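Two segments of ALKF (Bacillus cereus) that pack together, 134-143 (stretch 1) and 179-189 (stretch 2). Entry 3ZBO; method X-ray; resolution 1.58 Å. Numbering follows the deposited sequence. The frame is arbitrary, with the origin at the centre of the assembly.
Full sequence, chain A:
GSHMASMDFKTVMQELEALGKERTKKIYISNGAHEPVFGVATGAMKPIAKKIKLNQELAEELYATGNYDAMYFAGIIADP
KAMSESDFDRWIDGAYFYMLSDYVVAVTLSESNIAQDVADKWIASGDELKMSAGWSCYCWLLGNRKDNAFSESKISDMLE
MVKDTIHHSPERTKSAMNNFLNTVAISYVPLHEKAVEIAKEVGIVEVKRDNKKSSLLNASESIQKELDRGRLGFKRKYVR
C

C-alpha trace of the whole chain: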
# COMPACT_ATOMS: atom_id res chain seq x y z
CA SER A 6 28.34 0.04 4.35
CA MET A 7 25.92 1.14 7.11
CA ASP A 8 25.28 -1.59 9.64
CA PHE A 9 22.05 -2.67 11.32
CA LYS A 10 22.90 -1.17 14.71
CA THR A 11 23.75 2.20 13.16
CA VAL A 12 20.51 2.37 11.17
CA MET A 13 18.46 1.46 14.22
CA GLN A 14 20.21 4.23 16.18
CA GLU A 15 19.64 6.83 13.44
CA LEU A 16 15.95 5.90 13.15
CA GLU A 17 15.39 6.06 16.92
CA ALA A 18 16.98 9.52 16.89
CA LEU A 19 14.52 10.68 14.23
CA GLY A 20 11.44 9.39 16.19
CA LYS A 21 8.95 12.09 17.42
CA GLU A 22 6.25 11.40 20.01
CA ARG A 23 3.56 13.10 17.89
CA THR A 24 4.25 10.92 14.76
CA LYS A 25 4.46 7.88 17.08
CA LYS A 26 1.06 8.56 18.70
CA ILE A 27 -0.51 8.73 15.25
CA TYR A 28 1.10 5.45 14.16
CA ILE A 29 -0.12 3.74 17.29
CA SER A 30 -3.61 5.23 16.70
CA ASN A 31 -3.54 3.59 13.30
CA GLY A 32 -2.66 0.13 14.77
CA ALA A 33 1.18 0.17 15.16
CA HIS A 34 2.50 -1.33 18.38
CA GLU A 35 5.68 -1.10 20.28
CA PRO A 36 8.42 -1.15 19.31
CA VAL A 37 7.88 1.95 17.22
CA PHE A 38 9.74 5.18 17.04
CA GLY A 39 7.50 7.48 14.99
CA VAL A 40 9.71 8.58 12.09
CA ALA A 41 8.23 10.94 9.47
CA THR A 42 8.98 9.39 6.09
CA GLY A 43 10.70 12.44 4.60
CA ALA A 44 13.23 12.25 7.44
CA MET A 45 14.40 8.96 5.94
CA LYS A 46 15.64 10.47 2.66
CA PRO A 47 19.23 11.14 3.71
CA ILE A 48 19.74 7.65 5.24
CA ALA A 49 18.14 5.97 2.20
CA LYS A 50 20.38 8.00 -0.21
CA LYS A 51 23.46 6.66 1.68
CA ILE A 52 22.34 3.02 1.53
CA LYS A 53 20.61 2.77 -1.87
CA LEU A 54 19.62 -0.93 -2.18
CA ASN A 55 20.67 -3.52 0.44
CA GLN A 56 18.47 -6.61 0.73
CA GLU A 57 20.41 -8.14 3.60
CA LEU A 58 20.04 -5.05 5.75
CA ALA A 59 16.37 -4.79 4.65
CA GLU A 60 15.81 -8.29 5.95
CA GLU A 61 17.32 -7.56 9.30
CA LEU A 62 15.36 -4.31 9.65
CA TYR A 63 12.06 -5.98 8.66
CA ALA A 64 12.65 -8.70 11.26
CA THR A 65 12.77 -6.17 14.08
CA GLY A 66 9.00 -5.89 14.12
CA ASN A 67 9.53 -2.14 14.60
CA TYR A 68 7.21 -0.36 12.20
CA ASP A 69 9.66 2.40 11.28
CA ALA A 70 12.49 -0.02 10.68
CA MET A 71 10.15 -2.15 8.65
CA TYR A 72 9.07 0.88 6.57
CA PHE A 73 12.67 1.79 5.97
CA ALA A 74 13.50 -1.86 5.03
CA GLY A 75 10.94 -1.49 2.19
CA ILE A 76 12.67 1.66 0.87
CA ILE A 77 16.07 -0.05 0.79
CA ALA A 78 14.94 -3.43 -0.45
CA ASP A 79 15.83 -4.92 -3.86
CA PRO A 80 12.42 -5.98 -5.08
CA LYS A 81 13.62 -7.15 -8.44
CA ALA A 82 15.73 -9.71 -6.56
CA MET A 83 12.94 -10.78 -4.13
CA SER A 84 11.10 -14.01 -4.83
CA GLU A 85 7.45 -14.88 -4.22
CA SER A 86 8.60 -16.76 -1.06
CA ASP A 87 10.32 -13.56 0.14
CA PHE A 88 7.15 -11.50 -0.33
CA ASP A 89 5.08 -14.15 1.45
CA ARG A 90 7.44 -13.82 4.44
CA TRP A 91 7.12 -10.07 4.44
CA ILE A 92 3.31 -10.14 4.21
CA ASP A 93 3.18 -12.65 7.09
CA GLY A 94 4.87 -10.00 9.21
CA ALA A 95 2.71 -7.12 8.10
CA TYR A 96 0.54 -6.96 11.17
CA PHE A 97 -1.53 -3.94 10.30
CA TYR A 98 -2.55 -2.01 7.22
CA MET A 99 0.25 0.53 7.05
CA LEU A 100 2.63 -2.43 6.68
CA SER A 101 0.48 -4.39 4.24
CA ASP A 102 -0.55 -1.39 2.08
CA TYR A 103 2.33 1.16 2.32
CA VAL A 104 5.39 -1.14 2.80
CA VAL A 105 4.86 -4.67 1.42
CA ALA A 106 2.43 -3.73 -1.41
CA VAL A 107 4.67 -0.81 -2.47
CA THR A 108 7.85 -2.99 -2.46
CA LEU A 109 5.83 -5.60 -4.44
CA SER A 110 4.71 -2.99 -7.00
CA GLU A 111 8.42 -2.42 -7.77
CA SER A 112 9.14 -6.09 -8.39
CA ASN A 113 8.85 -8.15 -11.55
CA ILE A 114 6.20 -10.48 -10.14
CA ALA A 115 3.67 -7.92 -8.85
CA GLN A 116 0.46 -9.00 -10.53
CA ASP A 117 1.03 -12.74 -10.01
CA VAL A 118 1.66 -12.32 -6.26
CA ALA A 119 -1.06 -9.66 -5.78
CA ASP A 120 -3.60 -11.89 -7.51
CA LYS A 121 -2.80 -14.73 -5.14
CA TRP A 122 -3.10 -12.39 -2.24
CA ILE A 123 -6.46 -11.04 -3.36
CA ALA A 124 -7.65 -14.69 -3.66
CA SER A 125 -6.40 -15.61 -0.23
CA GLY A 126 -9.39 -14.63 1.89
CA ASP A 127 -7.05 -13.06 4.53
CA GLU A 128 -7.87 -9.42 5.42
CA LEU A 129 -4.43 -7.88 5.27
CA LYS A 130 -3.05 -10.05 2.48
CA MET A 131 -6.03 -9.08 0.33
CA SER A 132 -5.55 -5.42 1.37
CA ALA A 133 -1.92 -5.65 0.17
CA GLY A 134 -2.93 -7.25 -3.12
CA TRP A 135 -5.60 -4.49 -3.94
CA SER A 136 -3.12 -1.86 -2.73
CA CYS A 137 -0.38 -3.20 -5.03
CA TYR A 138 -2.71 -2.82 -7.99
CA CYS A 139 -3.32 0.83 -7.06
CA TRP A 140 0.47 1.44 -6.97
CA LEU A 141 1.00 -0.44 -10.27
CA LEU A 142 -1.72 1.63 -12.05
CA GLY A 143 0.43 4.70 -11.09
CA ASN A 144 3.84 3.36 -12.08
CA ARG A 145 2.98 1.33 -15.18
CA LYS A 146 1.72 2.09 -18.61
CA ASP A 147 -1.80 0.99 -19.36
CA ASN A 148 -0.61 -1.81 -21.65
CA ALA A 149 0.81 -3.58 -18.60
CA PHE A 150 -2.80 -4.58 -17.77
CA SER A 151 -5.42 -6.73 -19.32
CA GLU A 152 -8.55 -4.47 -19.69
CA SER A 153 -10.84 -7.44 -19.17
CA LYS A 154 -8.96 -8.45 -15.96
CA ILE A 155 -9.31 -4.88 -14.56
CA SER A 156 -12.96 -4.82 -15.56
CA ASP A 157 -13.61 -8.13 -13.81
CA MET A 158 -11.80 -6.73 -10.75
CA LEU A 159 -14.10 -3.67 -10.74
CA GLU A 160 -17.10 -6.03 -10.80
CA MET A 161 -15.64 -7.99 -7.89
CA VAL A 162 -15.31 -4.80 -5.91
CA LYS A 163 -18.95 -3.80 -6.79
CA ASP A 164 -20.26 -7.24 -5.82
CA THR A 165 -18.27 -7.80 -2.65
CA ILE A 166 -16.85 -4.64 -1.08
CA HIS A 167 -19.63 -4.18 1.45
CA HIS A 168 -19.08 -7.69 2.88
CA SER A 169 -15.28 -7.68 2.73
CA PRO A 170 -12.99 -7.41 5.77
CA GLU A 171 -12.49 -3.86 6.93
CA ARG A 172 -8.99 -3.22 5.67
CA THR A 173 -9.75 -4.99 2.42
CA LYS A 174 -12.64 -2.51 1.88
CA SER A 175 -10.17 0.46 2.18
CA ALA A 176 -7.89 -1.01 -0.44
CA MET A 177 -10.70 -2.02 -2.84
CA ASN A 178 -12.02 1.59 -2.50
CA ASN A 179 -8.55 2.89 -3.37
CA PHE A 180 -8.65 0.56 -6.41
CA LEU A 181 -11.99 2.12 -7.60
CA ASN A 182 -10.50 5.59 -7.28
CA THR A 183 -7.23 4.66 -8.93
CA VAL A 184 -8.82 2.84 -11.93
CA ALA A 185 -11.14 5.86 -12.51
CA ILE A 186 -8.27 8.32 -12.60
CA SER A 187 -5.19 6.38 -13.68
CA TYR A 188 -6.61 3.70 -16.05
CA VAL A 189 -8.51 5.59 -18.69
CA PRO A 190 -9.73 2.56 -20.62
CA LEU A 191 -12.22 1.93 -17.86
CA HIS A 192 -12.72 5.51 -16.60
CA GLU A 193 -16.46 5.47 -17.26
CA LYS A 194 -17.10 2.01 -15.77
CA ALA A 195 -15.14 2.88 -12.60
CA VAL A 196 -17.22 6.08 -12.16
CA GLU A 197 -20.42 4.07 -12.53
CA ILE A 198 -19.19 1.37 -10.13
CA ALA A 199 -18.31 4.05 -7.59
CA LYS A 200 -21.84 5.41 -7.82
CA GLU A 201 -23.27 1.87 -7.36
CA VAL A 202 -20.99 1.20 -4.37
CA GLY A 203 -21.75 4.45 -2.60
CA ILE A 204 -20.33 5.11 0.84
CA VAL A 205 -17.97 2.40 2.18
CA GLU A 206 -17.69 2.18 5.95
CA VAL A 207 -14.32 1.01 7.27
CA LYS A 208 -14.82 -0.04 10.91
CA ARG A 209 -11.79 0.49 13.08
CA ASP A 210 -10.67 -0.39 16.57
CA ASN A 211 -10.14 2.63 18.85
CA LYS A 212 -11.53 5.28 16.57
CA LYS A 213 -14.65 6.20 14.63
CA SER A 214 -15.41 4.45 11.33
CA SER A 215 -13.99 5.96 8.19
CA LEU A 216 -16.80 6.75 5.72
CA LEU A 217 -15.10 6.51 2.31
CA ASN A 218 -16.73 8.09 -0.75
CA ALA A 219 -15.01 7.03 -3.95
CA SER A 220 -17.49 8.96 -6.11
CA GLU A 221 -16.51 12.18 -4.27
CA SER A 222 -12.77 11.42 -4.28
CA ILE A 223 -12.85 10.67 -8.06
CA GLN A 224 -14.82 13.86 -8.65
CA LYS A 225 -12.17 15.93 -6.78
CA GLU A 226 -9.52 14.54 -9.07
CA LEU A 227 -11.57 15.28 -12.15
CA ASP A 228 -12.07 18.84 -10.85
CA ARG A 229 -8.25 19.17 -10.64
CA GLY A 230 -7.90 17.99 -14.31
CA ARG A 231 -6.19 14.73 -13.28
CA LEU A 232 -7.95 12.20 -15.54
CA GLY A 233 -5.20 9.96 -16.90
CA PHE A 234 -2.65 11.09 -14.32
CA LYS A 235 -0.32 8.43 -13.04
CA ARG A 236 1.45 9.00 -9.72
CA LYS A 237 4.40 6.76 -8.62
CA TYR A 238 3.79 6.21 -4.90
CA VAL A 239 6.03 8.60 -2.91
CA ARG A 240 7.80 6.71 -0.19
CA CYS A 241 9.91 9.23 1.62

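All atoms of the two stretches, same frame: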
# COMPACT_ATOMS: atom_id res chain seq x y z
N GLY A 134 -2.86 -6.96 -1.72
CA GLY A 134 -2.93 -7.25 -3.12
C GLY A 134 -3.71 -6.13 -3.86
O GLY A 134 -3.23 -5.71 -4.93
N TRP A 135 -4.84 -5.65 -3.31
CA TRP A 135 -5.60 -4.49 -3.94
C TRP A 135 -4.72 -3.28 -3.92
O TRP A 135 -4.68 -2.55 -4.93
CB TRP A 135 -6.89 -4.26 -3.18
CG TRP A 135 -7.90 -5.38 -3.42
CD1 TRP A 135 -8.31 -6.36 -2.57
CD2 TRP A 135 -8.70 -5.54 -4.63
NE1 TRP A 135 -9.26 -7.17 -3.18
CE2 TRP A 135 -9.53 -6.66 -4.43
CE3 TRP A 135 -8.79 -4.82 -5.84
CZ2 TRP A 135 -10.45 -7.12 -5.39
CZ3 TRP A 135 -9.68 -5.24 -6.80
CH2 TRP A 135 -10.53 -6.38 -6.61
N SER A 136 -3.99 -3.05 -2.80
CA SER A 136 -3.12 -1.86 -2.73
C SER A 136 -2.03 -1.92 -3.84
O SER A 136 -1.78 -0.90 -4.46
CB SER A 136 -2.45 -1.74 -1.37
OG SER A 136 -3.46 -1.52 -0.32
N CYS A 137 -1.44 -3.09 -4.00
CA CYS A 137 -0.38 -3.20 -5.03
C CYS A 137 -0.95 -2.83 -6.36
O CYS A 137 -0.22 -2.10 -7.09
CB CYS A 137 0.05 -4.65 -4.99
SG CYS A 137 1.40 -4.96 -6.20
N TYR A 138 -2.16 -3.25 -6.70
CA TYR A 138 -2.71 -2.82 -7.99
C TYR A 138 -2.82 -1.30 -8.07
O TYR A 138 -2.61 -0.71 -9.14
CB TYR A 138 -4.05 -3.44 -8.37
CG TYR A 138 -3.87 -4.75 -9.08
CD1 TYR A 138 -3.74 -5.95 -8.36
CD2 TYR A 138 -3.72 -4.75 -10.48
CE1 TYR A 138 -3.53 -7.14 -9.08
CE2 TYR A 138 -3.55 -5.99 -11.17
CZ TYR A 138 -3.45 -7.11 -10.46
OH TYR A 138 -3.26 -8.27 -11.18
N CYS A 139 -3.25 -0.65 -7.00
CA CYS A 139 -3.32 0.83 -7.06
C CYS A 139 -1.94 1.40 -7.35
O CYS A 139 -1.85 2.35 -8.16
CB CYS A 139 -3.79 1.40 -5.73
SG CYS A 139 -5.43 0.89 -5.25
N TRP A 140 -0.85 0.88 -6.74
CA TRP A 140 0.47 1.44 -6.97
C TRP A 140 0.93 1.10 -8.37
O TRP A 140 1.59 1.97 -9.00
CB TRP A 140 1.50 0.88 -5.94
CG TRP A 140 0.96 0.98 -4.52
CD1 TRP A 140 1.18 0.01 -3.56
CD2 TRP A 140 0.11 1.98 -3.89
NE1 TRP A 140 0.56 0.34 -2.36
CE2 TRP A 140 -0.16 1.49 -2.55
CE3 TRP A 140 -0.56 3.18 -4.33
CZ2 TRP A 140 -0.91 2.22 -1.63
CZ3 TRP A 140 -1.31 3.87 -3.45
CH2 TRP A 140 -1.53 3.39 -2.09
N LEU A 141 0.59 -0.09 -8.87
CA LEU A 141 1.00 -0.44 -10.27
C LEU A 141 0.29 0.46 -11.27
O LEU A 141 0.92 0.94 -12.25
CB LEU A 141 0.56 -1.87 -10.56
CG LEU A 141 1.36 -2.95 -9.88
CD1 LEU A 141 0.64 -4.21 -10.18
CD2 LEU A 141 2.79 -2.98 -10.38
N LEU A 142 -0.98 0.77 -11.04
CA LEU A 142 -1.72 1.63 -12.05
C LEU A 142 -1.10 3.02 -12.06
O LEU A 142 -1.23 3.72 -13.08
CB LEU A 142 -3.15 1.69 -11.61
CG LEU A 142 -3.89 0.43 -11.89
CD1 LEU A 142 -5.24 0.37 -11.12
CD2 LEU A 142 -4.10 0.14 -13.43
N GLY A 143 -0.33 3.42 -11.01
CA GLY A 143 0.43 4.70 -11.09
C GLY A 143 1.86 4.64 -11.57
O GLY A 143 2.48 5.70 -11.89
N ASN A 179 -9.71 2.24 -2.73
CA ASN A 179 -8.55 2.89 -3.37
C ASN A 179 -8.50 2.36 -4.83
O ASN A 179 -8.26 3.19 -5.78
CB ASN A 179 -7.29 2.60 -2.50
CG ASN A 179 -6.07 3.33 -2.97
OD1 ASN A 179 -6.19 4.28 -3.74
ND2 ASN A 179 -4.89 2.99 -2.40
N PHE A 180 -8.71 1.08 -5.04
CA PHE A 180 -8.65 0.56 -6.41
C PHE A 180 -9.73 1.27 -7.28
O PHE A 180 -9.42 1.60 -8.43
CB PHE A 180 -8.79 -0.99 -6.33
CG PHE A 180 -8.79 -1.67 -7.69
CD1 PHE A 180 -7.57 -2.01 -8.28
CD2 PHE A 180 -9.98 -1.95 -8.29
CE1 PHE A 180 -7.55 -2.68 -9.52
CE2 PHE A 180 -9.99 -2.61 -9.53
CZ PHE A 180 -8.75 -2.98 -10.18
N LEU A 181 -10.96 1.41 -6.82
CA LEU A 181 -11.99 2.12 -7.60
C LEU A 181 -11.50 3.51 -7.97
O LEU A 181 -11.60 3.91 -9.12
CB LEU A 181 -13.32 2.32 -6.81
CG LEU A 181 -14.00 1.03 -6.38
CD1 LEU A 181 -15.36 1.55 -5.83
CD2 LEU A 181 -14.30 0.08 -7.67
N ASN A 182 -10.99 4.24 -6.97
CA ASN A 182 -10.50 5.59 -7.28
C ASN A 182 -9.38 5.61 -8.24
O ASN A 182 -9.37 6.44 -9.13
CB ASN A 182 -9.92 6.20 -6.01
CG ASN A 182 -10.87 6.90 -5.18
OD1 ASN A 182 -11.08 8.13 -5.42
ND2 ASN A 182 -11.18 6.33 -4.03
N THR A 183 -8.46 4.66 -8.14
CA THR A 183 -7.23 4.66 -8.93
C THR A 183 -7.57 4.25 -10.34
O THR A 183 -7.00 4.84 -11.30
CB THR A 183 -6.19 3.71 -8.31
OG1 THR A 183 -5.90 4.19 -6.99
CG2 THR A 183 -4.89 3.84 -9.14
N VAL A 184 -8.42 3.24 -10.53
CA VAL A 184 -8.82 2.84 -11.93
C VAL A 184 -9.49 4.07 -12.57
O VAL A 184 -9.19 4.42 -13.71
CB VAL A 184 -9.77 1.62 -11.95
CG1 VAL A 184 -10.29 1.42 -13.42
CG2 VAL A 184 -8.98 0.34 -11.48
N ALA A 185 -10.40 4.73 -11.84
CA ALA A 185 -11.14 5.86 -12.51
C ALA A 185 -10.23 6.95 -12.97
O ALA A 185 -10.58 7.64 -13.98
CB ALA A 185 -12.17 6.35 -11.54
N ILE A 186 -9.17 7.24 -12.24
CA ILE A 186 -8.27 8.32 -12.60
C ILE A 186 -7.09 7.87 -13.40
O ILE A 186 -6.67 8.58 -14.35
CB ILE A 186 -7.86 9.05 -11.29
CG1 ILE A 186 -9.05 9.69 -10.62
CG2 ILE A 186 -6.76 10.10 -11.62
CD1 ILE A 186 -9.94 10.60 -11.53
N SER A 187 -6.46 6.74 -13.07
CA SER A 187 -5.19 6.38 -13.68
C SER A 187 -5.27 5.29 -14.77
O SER A 187 -4.23 5.01 -15.34
CB SER A 187 -4.17 5.95 -12.63
OG SER A 187 -3.92 7.04 -11.70
N TYR A 188 -6.43 4.72 -15.00
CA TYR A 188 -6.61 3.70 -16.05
C TYR A 188 -7.75 4.07 -16.95
O TYR A 188 -8.86 3.58 -16.87
CB TYR A 188 -6.85 2.34 -15.35
CG TYR A 188 -6.79 1.21 -16.45
CD1 TYR A 188 -5.61 0.90 -17.05
CD2 TYR A 188 -7.97 0.54 -16.76
CE1 TYR A 188 -5.60 -0.17 -18.06
CE2 TYR A 188 -8.03 -0.51 -17.68
CZ TYR A 188 -6.82 -0.79 -18.35
OH TYR A 188 -6.87 -1.79 -19.29
N VAL A 189 -7.44 5.01 -17.87
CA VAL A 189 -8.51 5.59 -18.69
C VAL A 189 -9.32 4.63 -19.53
O VAL A 189 -10.50 4.93 -19.81
CB VAL A 189 -8.05 6.77 -19.57
CG1 VAL A 189 -7.51 7.88 -18.72
CG2 VAL A 189 -7.04 6.37 -20.62
O HOH W 1 -4.95 0.94 -0.40

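Two helical stretches of one chain, 134-143 and 179-189, lie side by side and run nearly parallel: their N-to-C directions differ by 18°, and the axes come within 8.9 Å of each other. Cys139 and Phe180 bring the backbones close, CA to CA 5.4 Å; near the C-terminal end the CA atoms of Leu142 and Ser187 are 6.1 Å apart. No direct hydrogen bond crosses between the stretches; within each helix the backbone forms the usual i to i+4 bonds. Contact rests on side chains packing against one another and against the partner backbone; it buries 531 Å², both sides summed, and one water bridges the stretches.

Along stretch 2, Asn179 comes first, its CA-to-CB bond pointing toward stretch 1. Its CG lies 3.4 Å from Cys139 SG, and its ND2 reaches 3.4 Å from Trp140 CH2. Trp140 starts out away from the partner helix, but its large ring brings its end back to meet the amide. ND2 also donates to a water, 2.9 Å from ND2 to the water O, and that water donates in turn to Ser136 OG, 2.9 Å from the water O. The water thus links two side chains too far apart to bond directly.

Phe180 is the knob of the interface. With chi1 in t, its side chain sits in a hole formed by Trp135, Tyr138, Cys139 and Leu142. The six-membered ring of Trp135 turns its edge to the face of Phe180, with centroids 5.0 Å apart, planes at 72°, and Trp135 CZ3 3.6 Å from Phe180 CD2; such an arrangement sets the slightly positive rim of one ring against the electron-rich face of the other. Tyr138 CB meets the rim of the Phe180 ring, 3.8 Å from Phe180 CE1, while the phenol end of Tyr138 leads away. Leu142 CD1 approaches the same Phe180 CE1 at 4.1 Å. Cys139 SG packs 4.0 Å from Phe180 CB and lies still closer to the backbone, 3.3 Å from Phe180 N; the small cysteine side chain fits where the backbones run close.

One turn on, Thr183 also points toward stretch 1. Its OG1 donates to Asn179 O at 2.8 Å within its own helix and also lies 3.7 Å from Cys139 CB; Thr183 CG2 is 3.5 Å from Cys139 O and 3.7 Å from Leu142 CB. Val184, set sideways, adds a smaller apolar contact through CG2, 3.8 Å from Leu142 CD1.

At Ser187 the closest approach is to backbone, with Ser187 CB 3.7 Å from Leu142 O; its hydroxyl is hydrogen-bonded elsewhere in the structure. Tyr188, the first residue to leave helical phi/psi, still packs its ring against the leucine, Tyr188 CD1 lying 4.0 Å from Leu142 CD2. Leu142, which loses more area to the other stretch than any other residue here, thus touches Phe180, Thr183, Val184, Ser187 and Tyr188, spanning most of the length of stretch 2.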